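Local coordinates for protein ubiquitin-conjugating enzyme E2, putative (Plasmodium falciparum, PDB 2Q0V) that is probably an E2-like component of the ubiquitin-conjugation pathway, related to UBE2V variants that assist ubiquitin transfer together with an active E2 partner, at residues N83-P88 with W119-T124; R25-L30 with I52-W57; L113-N118 with E126-S131. All blocks are in the same frame, centred on the assembly; numbering follows the deposited sequence.

Contact 1: N83-P88 with W119-T124; sequences NYPDSP and WNRNYT
The indole of Trp119 is clamped by the 83-88 loop at both its polar edge and one face. NE1 gives an almost straight hydrogen bond to Pro85 O (2.8 Å, 171° at the hydrogen), and because this oxygen lies practically in the ring plane, the bond, with the packing on both faces, would help to fix the rotation of the indole. Pro88 then covers a face: its CA stands 4.0 Å from the centroid of the six-membered ring, a CH-pi contact, and its CB is 3.8 Å from Trp119 CD2. Tyr123 CB covers the opposite face, so the indole is sandwiched. Deeper still, Tyr84 crosses the indole at about a right angle, with CE1 3.9 Å from Trp119 CZ2, while its hydroxyl is hydrogen-bonded to Glu29.

The outer side is looser and polar. Arg121 bends at chi3 (-57°), bringing NE within 2.7 Å of Asp86 OD1 in a salt bridge. The bond is bent, and NE approaches from above the carboxylate plane. Pro85 CG lies over one guanidinium face, 3.3 Å from Arg121 NH1, and the ion pair beside it has its acidic partner, Asp86, exposed to solvent.

A cis peptide bond joins Tyr84 to Pro85. This cis Tyr-Pro turn, followed by two adjacent prolines and matched with a tryptophan after the short helix, is typical of the ubiquitin-conjugating (UBC) fold.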
loop_
_atom_site.group_PDB
_atom_site.type_symbol
_atom_site.label_atom_id
_atom_site.label_comp_id
_atom_site.label_asym_id
_atom_site.label_seq_id
_atom_site.Cartn_x
_atom_site.Cartn_y
_atom_site.Cartn_z
ATOM N N ASN A 83 8.834 -14.347 -2.367
ATOM C CA ASN A 83 8.911 -14.629 -0.926
ATOM C C ASN A 83 7.717 -14.064 -0.114
ATOM O O ASN A 83 7.617 -14.286 1.109
ATOM C CB ASN A 83 10.225 -14.108 -0.312
ATOM C CG ASN A 83 11.488 -14.621 -1.032
ATOM O OD1 ASN A 83 11.530 -15.749 -1.550
ATOM N ND2 ASN A 83 12.531 -13.775 -1.059
ATOM N N TYR A 84 6.849 -13.306 -0.788
ATOM C CA TYR A 84 5.636 -12.761 -0.185
ATOM C C TYR A 84 4.656 -13.874 0.206
ATOM O O TYR A 84 4.389 -14.741 -0.604
ATOM C CB TYR A 84 4.942 -11.818 -1.168
ATOM C CG TYR A 84 3.739 -11.155 -0.549
ATOM C CD1 TYR A 84 3.892 -10.005 0.242
ATOM C CD2 TYR A 84 2.461 -11.696 -0.692
ATOM C CE1 TYR A 84 2.814 -9.401 0.831
ATOM C CE2 TYR A 84 1.357 -11.082 -0.093
ATOM C CZ TYR A 84 1.551 -9.929 0.659
ATOM O OH TYR A 84 0.498 -9.298 1.257
ATOM N N PRO A 85 4.049 -13.817 1.409
ATOM C CA PRO A 85 3.983 -12.794 2.464
ATOM C C PRO A 85 5.080 -12.754 3.510
ATOM O O PRO A 85 5.012 -11.913 4.403
ATOM C CB PRO A 85 2.670 -13.127 3.168
ATOM C CG PRO A 85 2.585 -14.576 3.091
ATOM C CD PRO A 85 3.197 -14.974 1.746
ATOM N N ASP A 86 6.077 -13.632 3.426
ATOM C CA ASP A 86 7.114 -13.654 4.457
ATOM C C ASP A 86 8.051 -12.442 4.403
ATOM O O ASP A 86 8.612 -12.032 5.427
ATOM C CB ASP A 86 7.869 -14.989 4.448
ATOM C CG ASP A 86 6.985 -16.140 4.890
ATOM O OD1 ASP A 86 6.594 -16.186 6.093
ATOM O OD2 ASP A 86 6.645 -16.974 4.031
ATOM N N SER A 87 8.196 -11.867 3.212
ATOM C CA SER A 87 8.971 -10.655 3.013
ATOM C C SER A 87 8.040 -9.492 2.654
ATOM O O SER A 87 7.008 -9.721 2.029
ATOM C CB SER A 87 9.988 -10.868 1.890
ATOM O OG SER A 87 11.009 -11.769 2.313
ATOM N N PRO A 88 8.408 -8.244 3.040
ATOM C CA PRO A 88 7.538 -7.116 2.714
ATOM C C PRO A 88 7.493 -6.839 1.212
ATOM O O PRO A 88 8.478 -7.074 0.509
ATOM C CB PRO A 88 8.176 -5.948 3.477
ATOM C CG PRO A 88 9.593 -6.311 3.583
ATOM C CD PRO A 88 9.603 -7.799 3.792
ATOM N N TRP A 119 8.358 -5.960 9.543
ATOM C CA TRP A 119 7.318 -6.685 8.828
ATOM C C TRP A 119 7.015 -7.966 9.573
ATOM O O TRP A 119 7.868 -8.451 10.334
ATOM C CB TRP A 119 7.697 -6.923 7.355
ATOM C CG TRP A 119 6.723 -7.711 6.520
ATOM C CD1 TRP A 119 6.801 -9.044 6.218
ATOM C CD2 TRP A 119 5.549 -7.221 5.835
ATOM N NE1 TRP A 119 5.747 -9.418 5.401
ATOM C CE2 TRP A 119 4.967 -8.323 5.156
ATOM C CE3 TRP A 119 4.927 -5.966 5.739
ATOM C CZ2 TRP A 119 3.795 -8.209 4.406
ATOM C CZ3 TRP A 119 3.774 -5.857 4.976
ATOM C CH2 TRP A 119 3.215 -6.969 4.330
ATOM N N ASN A 120 5.792 -8.474 9.370
ATOM C CA ASN A 120 5.249 -9.689 9.981
ATOM C C ASN A 120 4.391 -10.244 8.842
ATOM O O ASN A 120 3.754 -9.459 8.103
ATOM C CB ASN A 120 4.441 -9.254 11.219
ATOM C CG ASN A 120 3.763 -10.404 11.964
ATOM O OD1 ASN A 120 2.879 -11.074 11.419
ATOM N ND2 ASN A 120 4.137 -10.598 13.247
ATOM N N ARG A 121 4.398 -11.562 8.618
ATOM C CA ARG A 121 3.629 -12.118 7.477
ATOM C C ARG A 121 2.096 -11.979 7.633
ATOM O O ARG A 121 1.328 -12.296 6.734
ATOM C CB ARG A 121 4.043 -13.583 7.193
ATOM C CG ARG A 121 3.449 -14.666 8.157
ATOM C CD ARG A 121 4.085 -16.104 8.012
ATOM N NE ARG A 121 4.015 -16.704 6.658
ATOM C CZ ARG A 121 2.897 -16.841 5.941
ATOM N NH1 ARG A 121 2.940 -17.406 4.731
ATOM N NH2 ARG A 121 1.733 -16.396 6.422
ATOM N N ASN A 122 1.661 -11.537 8.801
ATOM C CA ASN A 122 0.252 -11.295 9.069
ATOM C C ASN A 122 -0.255 -9.895 8.656
ATOM O O ASN A 122 -1.451 -9.622 8.768
ATOM C CB ASN A 122 -0.057 -11.516 10.548
ATOM C CG ASN A 122 0.271 -12.917 11.017
ATOM O OD1 ASN A 122 -0.290 -13.914 10.528
ATOM N ND2 ASN A 122 1.185 -13.003 11.967
ATOM N N TYR A 123 0.654 -9.023 8.214
ATOM C CA TYR A 123 0.295 -7.776 7.542
ATOM C C TYR A 123 -0.047 -8.067 6.076
ATOM O O TYR A 123 0.347 -9.109 5.518
ATOM C CB TYR A 123 1.433 -6.746 7.639
ATOM C CG TYR A 123 1.888 -6.396 9.060
ATOM C CD1 TYR A 123 0.998 -6.412 10.137
ATOM C CD2 TYR A 123 3.199 -6.036 9.314
ATOM C CE1 TYR A 123 1.414 -6.092 11.416
ATOM C CE2 TYR A 123 3.619 -5.697 10.601
ATOM C CZ TYR A 123 2.727 -5.727 11.631
ATOM O OH TYR A 123 3.158 -5.386 12.899
ATOM N N THR A 124 -0.808 -7.153 5.464
ATOM C CA THR A 124 -1.322 -7.312 4.098
ATOM C C THR A 124 -1.029 -6.064 3.290
ATOM O O THR A 124 -0.565 -5.067 3.819
ATOM C CB THR A 124 -2.870 -7.573 4.078
ATOM O OG1 THR A 124 -3.556 -6.530 4.774
ATOM C CG2 THR A 124 -3.226 -8.905 4.755
#

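Contact 2: R25-L30 with I52-W57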
loop_
_atom_site.group_PDB
_atom_site.type_symbol
_atom_site.label_atom_id
_atom_site.label_comp_id
_atom_site.label_asym_id
_atom_site.label_seq_id
_atom_site.Cartn_x
_atom_site.Cartn_y
_atom_site.Cartn_z
ATOM N N ARG A 25 -2.821 -17.037 -0.628
ATOM C CA ARG A 25 -2.791 -15.786 0.087
ATOM C C ARG A 25 -3.154 -14.562 -0.822
ATOM O O ARG A 25 -3.978 -13.746 -0.447
ATOM C CB ARG A 25 -1.426 -15.638 0.755
ATOM C CG ARG A 25 -1.126 -14.252 1.260
ATOM C CD ARG A 25 -2.025 -13.786 2.433
ATOM N NE ARG A 25 -1.530 -12.483 2.844
ATOM C CZ ARG A 25 -0.887 -12.234 3.973
ATOM N NH1 ARG A 25 -0.427 -11.007 4.218
ATOM N NH2 ARG A 25 -0.716 -13.200 4.867
ATOM N N LEU A 26 -2.562 -14.485 -2.010
ATOM C CA LEU A 26 -2.788 -13.388 -2.923
ATOM C C LEU A 26 -4.152 -13.476 -3.573
ATOM O O LEU A 26 -4.787 -12.453 -3.840
ATOM C CB LEU A 26 -1.653 -13.285 -3.943
ATOM C CG LEU A 26 -0.364 -12.678 -3.357
ATOM C CD1 LEU A 26 0.868 -12.959 -4.206
ATOM C CD2 LEU A 26 -0.508 -11.175 -3.113
ATOM N N LEU A 27 -4.646 -14.688 -3.780
ATOM C CA LEU A 27 -6.043 -14.847 -4.179
ATOM C C LEU A 27 -7.047 -14.340 -3.127
ATOM O O LEU A 27 -8.048 -13.745 -3.491
ATOM C CB LEU A 27 -6.341 -16.288 -4.588
ATOM C CG LEU A 27 -5.675 -16.750 -5.907
ATOM C CD1 LEU A 27 -5.713 -18.299 -6.022
ATOM C CD2 LEU A 27 -6.276 -16.073 -7.160
ATOM N N ASP A 28 -6.770 -14.552 -1.837
ATOM C CA ASP A 28 -7.601 -14.009 -0.745
ATOM C C ASP A 28 -7.656 -12.461 -0.738
ATOM O O ASP A 28 -8.733 -11.874 -0.697
ATOM C CB ASP A 28 -7.094 -14.507 0.604
ATOM C CG ASP A 28 -7.363 -15.993 0.832
ATOM O OD1 ASP A 28 -8.318 -16.549 0.210
ATOM O OD2 ASP A 28 -6.609 -16.592 1.654
ATOM N N GLU A 29 -6.477 -11.838 -0.806
ATOM C CA GLU A 29 -6.331 -10.396 -0.883
ATOM C C GLU A 29 -6.937 -9.800 -2.152
ATOM O O GLU A 29 -7.463 -8.688 -2.121
ATOM C CB GLU A 29 -4.864 -9.983 -0.734
ATOM C CG GLU A 29 -4.215 -10.440 0.579
ATOM C CD GLU A 29 -2.890 -9.750 0.862
ATOM O OE1 GLU A 29 -2.793 -8.531 0.711
ATOM O OE2 GLU A 29 -1.930 -10.417 1.256
ATOM N N LEU A 30 -6.889 -10.543 -3.258
ATOM C CA LEU A 30 -7.485 -10.075 -4.501
ATOM C C LEU A 30 -9.012 -10.007 -4.423
ATOM O O LEU A 30 -9.631 -9.043 -4.875
ATOM C CB LEU A 30 -7.055 -10.972 -5.672
ATOM C CG LEU A 30 -7.724 -10.608 -7.008
ATOM C CD1 LEU A 30 -7.074 -9.326 -7.549
ATOM C CD2 LEU A 30 -7.692 -11.753 -8.006
ATOM N N ILE A 52 -0.493 -13.751 -13.767
ATOM C CA ILE A 52 -0.794 -15.011 -13.081
ATOM C C ILE A 52 0.107 -15.243 -11.871
ATOM O O ILE A 52 -0.093 -16.193 -11.114
ATOM C CB ILE A 52 -0.768 -16.232 -14.050
ATOM C CG1 ILE A 52 0.582 -16.332 -14.772
ATOM C CG2 ILE A 52 -1.959 -16.170 -15.038
ATOM C CD1 ILE A 52 0.870 -17.713 -15.365
ATOM N N THR A 53 1.099 -14.376 -11.693
ATOM C CA THR A 53 1.923 -14.402 -10.493
ATOM C C THR A 53 1.320 -13.530 -9.376
ATOM O O THR A 53 1.755 -13.616 -8.213
ATOM C CB THR A 53 3.361 -13.955 -10.789
ATOM O OG1 THR A 53 3.351 -12.611 -11.266
ATOM C CG2 THR A 53 4.011 -14.851 -11.844
ATOM N N LEU A 54 0.310 -12.723 -9.742
ATOM C CA LEU A 54 -0.383 -11.757 -8.851
ATOM C C LEU A 54 0.576 -10.895 -8.012
ATOM O O LEU A 54 0.377 -10.697 -6.823
ATOM C CB LEU A 54 -1.396 -12.457 -7.938
ATOM C CG LEU A 54 -2.390 -13.475 -8.508
ATOM C CD1 LEU A 54 -2.114 -14.866 -7.927
ATOM C CD2 LEU A 54 -3.794 -13.040 -8.158
ATOM N N SER A 55 1.615 -10.387 -8.657
ATOM C CA SER A 55 2.697 -9.739 -7.956
ATOM C C SER A 55 2.574 -8.215 -7.881
ATOM O O SER A 55 3.005 -7.619 -6.905
ATOM C CB SER A 55 4.043 -10.119 -8.587
ATOM O OG SER A 55 4.265 -11.508 -8.502
ATOM N N ASN A 56 2.022 -7.611 -8.923
ATOM C CA ASN A 56 1.957 -6.153 -9.078
ATOM C C ASN A 56 0.551 -5.584 -8.843
ATOM O O ASN A 56 -0.415 -5.979 -9.513
ATOM C CB ASN A 56 2.444 -5.741 -10.472
ATOM C CG ASN A 56 3.885 -5.209 -10.459
ATOM O OD1 ASN A 56 4.867 -5.982 -10.598
ATOM N ND2 ASN A 56 4.024 -3.876 -10.292
ATOM N N TRP A 57 0.446 -4.645 -7.912
ATOM C CA TRP A 57 -0.866 -4.138 -7.512
ATOM C C TRP A 57 -0.974 -2.659 -7.707
ATOM O O TRP A 57 -0.103 -1.913 -7.264
ATOM C CB TRP A 57 -1.190 -4.500 -6.050
ATOM C CG TRP A 57 -1.229 -6.001 -5.807
ATOM C CD1 TRP A 57 -0.165 -6.866 -5.837
ATOM C CD2 TRP A 57 -2.375 -6.795 -5.497
ATOM N NE1 TRP A 57 -0.582 -8.144 -5.571
ATOM C CE2 TRP A 57 -1.930 -8.134 -5.354
ATOM C CE3 TRP A 57 -3.730 -6.511 -5.315
ATOM C CZ2 TRP A 57 -2.807 -9.193 -5.063
ATOM C CZ3 TRP A 57 -4.594 -7.550 -5.019
ATOM C CH2 TRP A 57 -4.124 -8.881 -4.886
#
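Trp57 presents the rim of its indole to the helix: Leu30 CA lies in the ring plane, 3.6 Å from Trp57 CH2, and Leu26 O also lies in that plane at the edge. Leu26 CD2 approaches obliquely, 3.6 Å from Trp57 CZ2, and Leu30 CB adds a contact of 3.7 Å to Trp57 CH2. The six-membered ring thus reaches the helix backbone itself, between the side chains of Leu26 and Leu30. The other flat group, the Arg25 guanidinium, has Glu29 OE2 at its edge. Arg25 NE points almost straight at that oxygen (2.6 Å), forming a salt bridge one turn along the helix, on the anti side of the carboxylate.

The indole nitrogen is satisfied within its own segment. Trp57 NE1 donates to Leu54 O over 3.0 Å, but the bond is bent and the donor stands 50° out of the carbonyl plane, away from the lone pairs. It ties the start of the strand to the turn before it. Leu54 has a left-handed backbone (phi 47°), and its side chain points toward the helix. There CD2 is gripped by two leucines crossing it at about right angles, Leu27 CD2 at 4.0 Å and Leu30 CD2 at 4.1 Å. Leu26 meets the base of Leu54, its CD1 3.5 Å from Leu54 O, and the packing across the two segments is mainly of apolar side chains.

Around this packing, Leu46 of strand 42-46 touches Leu30, Leu54 and Trp57, and Phe44 also meets the indole. Trp57 pairs through its backbone with Ile78 of strand 73-79. On the helix, Glu29 reaches the backbone N of Ile125, joining helix 22-34 to the start of helix 125-135.

Contact 3: L113-N118 with E126-S131; sequences LHILKN and ETILIS. With PO4 (phosphate ion), chain B.
Ile115 reaches Ile128 through an unusual pair of torsions: CG1 sits between the backbone N and the carbonyl carbon (chi1 58°), and chi2, at 107°, lies away from a staggered value. This sends CD1 across to Ile128 CG1 at 3.5 Å, one of the two closest approaches of the contact. The same rotation brings CG2 obliquely against Thr127, whose own methyl, CG2, is anti to its backbone N and comes within 4.0 Å of Ile115 CG2. Leu116 adds a lighter touch, its CD2 4.2 Å from Ile128 CD1.

Ser131 also packs on Ile115, with OG 3.5 Å from Ile115 CG1. That hydroxyl is not left without a polar partner: it donates to Thr127 O (2.9 Å), while Ser131 N reaches the same oxygen from the opposite face of its plane. Two bonds therefore hold one carbonyl oxygen, and the serine can lie against an aliphatic side chain. Thr127 OG1 in turn takes the N-H of Thr124, the N-cap residue of its helix.

On the far side of the short helix, Lys117 stretches out fully extended, and NZ donates to O3 of a phosphate ion at 2.7 Å. The ion probably comes from the crystallisation liquor.

Helix 114-117 leans on one flank of helix 125-135, whose Leu132 and Glu135 extend the interface to Leu113. Another flank of the longer helix rests on the sheet: Ile128 and Leu129 touch Ile78 of strand 73-79, and Leu129 also packs on Val42 and Phe44 of strand 42-46.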
loop_
_atom_site.group_PDB
_atom_site.type_symbol
_atom_site.label_atom_id
_atom_site.label_comp_id
_atom_site.label_asym_id
_atom_site.label_seq_id
_atom_site.Cartn_x
_atom_site.Cartn_y
_atom_site.Cartn_z
ATOM N N LEU A 113 8.778 3.287 8.332
ATOM C CA LEU A 113 7.398 2.843 8.479
ATOM C C LEU A 113 7.454 1.523 9.275
ATOM O O LEU A 113 8.111 0.566 8.831
ATOM C CB LEU A 113 6.734 2.673 7.098
ATOM C CG LEU A 113 5.198 2.605 7.012
ATOM C CD1 LEU A 113 4.536 3.947 7.374
ATOM C CD2 LEU A 113 4.681 2.110 5.668
ATOM N N HIS A 114 6.801 1.489 10.445
ATOM C CA HIS A 114 6.842 0.328 11.352
ATOM C C HIS A 114 6.531 -0.965 10.661
ATOM O O HIS A 114 7.317 -1.887 10.726
ATOM C CB HIS A 114 5.896 0.455 12.569
ATOM C CG HIS A 114 5.762 -0.836 13.357
ATOM N ND1 HIS A 114 6.573 -1.148 14.435
ATOM C CD2 HIS A 114 4.956 -1.916 13.175
ATOM C CE1 HIS A 114 6.251 -2.346 14.896
ATOM N NE2 HIS A 114 5.276 -2.836 14.149
ATOM N N ILE A 115 5.385 -1.052 9.995
ATOM C CA ILE A 115 4.963 -2.341 9.467
ATOM C C ILE A 115 5.901 -2.892 8.406
ATOM O O ILE A 115 5.904 -4.092 8.189
ATOM C CB ILE A 115 3.470 -2.385 8.987
ATOM C CG1 ILE A 115 3.197 -1.342 7.911
ATOM C CG2 ILE A 115 2.475 -2.272 10.153
ATOM C CD1 ILE A 115 3.051 -1.992 6.589
ATOM N N LEU A 116 6.676 -2.036 7.733
ATOM C CA LEU A 116 7.635 -2.522 6.717
ATOM C C LEU A 116 8.947 -2.879 7.363
ATOM O O LEU A 116 9.515 -3.922 7.056
ATOM C CB LEU A 116 7.865 -1.517 5.583
ATOM C CG LEU A 116 6.690 -1.260 4.622
ATOM C CD1 LEU A 116 7.062 -0.133 3.680
ATOM C CD2 LEU A 116 6.255 -2.513 3.842
ATOM N N LYS A 117 9.418 -1.997 8.245
ATOM C CA LYS A 117 10.620 -2.197 9.041
ATOM C C LYS A 117 10.547 -3.502 9.826
ATOM O O LYS A 117 11.411 -4.382 9.693
ATOM C CB LYS A 117 10.759 -1.052 10.034
ATOM C CG LYS A 117 12.110 -0.972 10.670
ATOM C CD LYS A 117 12.090 -0.062 11.859
ATOM C CE LYS A 117 13.305 -0.414 12.721
ATOM N NZ LYS A 117 13.533 0.426 13.955
ATOM N N ASN A 118 9.506 -3.624 10.642
ATOM C CA ASN A 118 9.293 -4.817 11.442
ATOM C C ASN A 118 8.202 -5.619 10.818
ATOM O O ASN A 118 7.224 -5.910 11.486
ATOM C CB ASN A 118 8.864 -4.449 12.852
ATOM C CG ASN A 118 9.747 -3.425 13.462
ATOM O OD1 ASN A 118 9.313 -2.309 13.754
ATOM N ND2 ASN A 118 11.026 -3.775 13.632
ATOM N N GLU A 126 -3.421 -4.289 2.349
ATOM C CA GLU A 126 -4.308 -3.388 3.067
ATOM C C GLU A 126 -3.653 -2.720 4.293
ATOM O O GLU A 126 -3.734 -1.492 4.432
ATOM C CB GLU A 126 -5.613 -4.093 3.407
ATOM C CG GLU A 126 -6.567 -3.332 4.300
ATOM C CD GLU A 126 -7.912 -4.072 4.503
ATOM O OE1 GLU A 126 -8.140 -5.142 3.851
ATOM O OE2 GLU A 126 -8.741 -3.579 5.321
ATOM N N THR A 127 -2.971 -3.501 5.130
ATOM C CA THR A 127 -2.196 -2.943 6.273
ATOM C C THR A 127 -1.270 -1.795 5.869
ATOM O O THR A 127 -1.124 -0.810 6.606
ATOM C CB THR A 127 -1.310 -4.019 6.989
ATOM O OG1 THR A 127 -2.051 -5.229 7.136
ATOM C CG2 THR A 127 -0.909 -3.564 8.361
ATOM N N ILE A 128 -0.619 -1.957 4.721
ATOM C CA ILE A 128 0.316 -0.965 4.208
ATOM C C ILE A 128 -0.459 0.305 3.829
ATOM O O ILE A 128 -0.130 1.386 4.260
ATOM C CB ILE A 128 1.086 -1.513 2.982
ATOM C CG1 ILE A 128 1.958 -2.731 3.375
ATOM C CG2 ILE A 128 1.872 -0.364 2.278
ATOM C CD1 ILE A 128 2.518 -3.521 2.145
ATOM N N LEU A 129 -1.528 0.133 3.071
ATOM C CA LEU A 129 -2.361 1.245 2.645
ATOM C C LEU A 129 -2.912 2.007 3.836
ATOM O O LEU A 129 -2.702 3.205 3.915
ATOM C CB LEU A 129 -3.431 0.772 1.652
ATOM C CG LEU A 129 -2.797 0.174 0.382
ATOM C CD1 LEU A 129 -3.822 -0.416 -0.582
ATOM C CD2 LEU A 129 -1.775 1.134 -0.326
ATOM N N ILE A 130 -3.532 1.300 4.784
ATOM C CA ILE A 130 -3.930 1.835 6.092
ATOM C C ILE A 130 -2.829 2.554 6.858
ATOM O O ILE A 130 -3.014 3.643 7.367
ATOM C CB ILE A 130 -4.493 0.723 6.987
ATOM C CG1 ILE A 130 -5.776 0.167 6.386
ATOM C CG2 ILE A 130 -4.768 1.248 8.448
ATOM C CD1 ILE A 130 -6.364 -1.060 7.245
ATOM N N SER A 131 -1.664 1.943 6.926
ATOM C CA SER A 131 -0.506 2.566 7.573
ATOM C C SER A 131 -0.061 3.859 6.951
ATOM O O SER A 131 0.364 4.763 7.664
ATOM C CB SER A 131 0.661 1.596 7.611
ATOM O OG SER A 131 0.406 0.676 8.631
HETATM P P PO4 B . 11.258 -0.096 16.394
HETATM O O1 PO4 B . 11.847 1.275 16.647
HETATM O O2 PO4 B . 10.113 0.024 15.406
HETATM O O3 PO4 B . 12.307 -1.030 15.834
HETATM O O4 PO4 B . 10.780 -0.663 17.708
#

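How the contacts relate
Contact 3 is the buried one, nearest the chain centre, while contacts 1 and 2 are partly buried and lie farther out. Their chemistry follows: contact 3 is largely aliphatic helix packing, with a serine hydroxyl among its closest groups, contact 2 sets leucines against an indole rim, and contact 1 joins two loops by polar bonds as well as ring packing. Contacts 1 and 3 share the passage from helix 114-117 to helix 125-135, and Trp119 CZ3 reaches Ile128 CD1 at 3.9 Å. Contact 1 also meets contact 2 through polar groups, with Arg121 O 2.9 Å from Arg25 NH2. Contacts 2 and 3 do not touch; contact 1 bridges them.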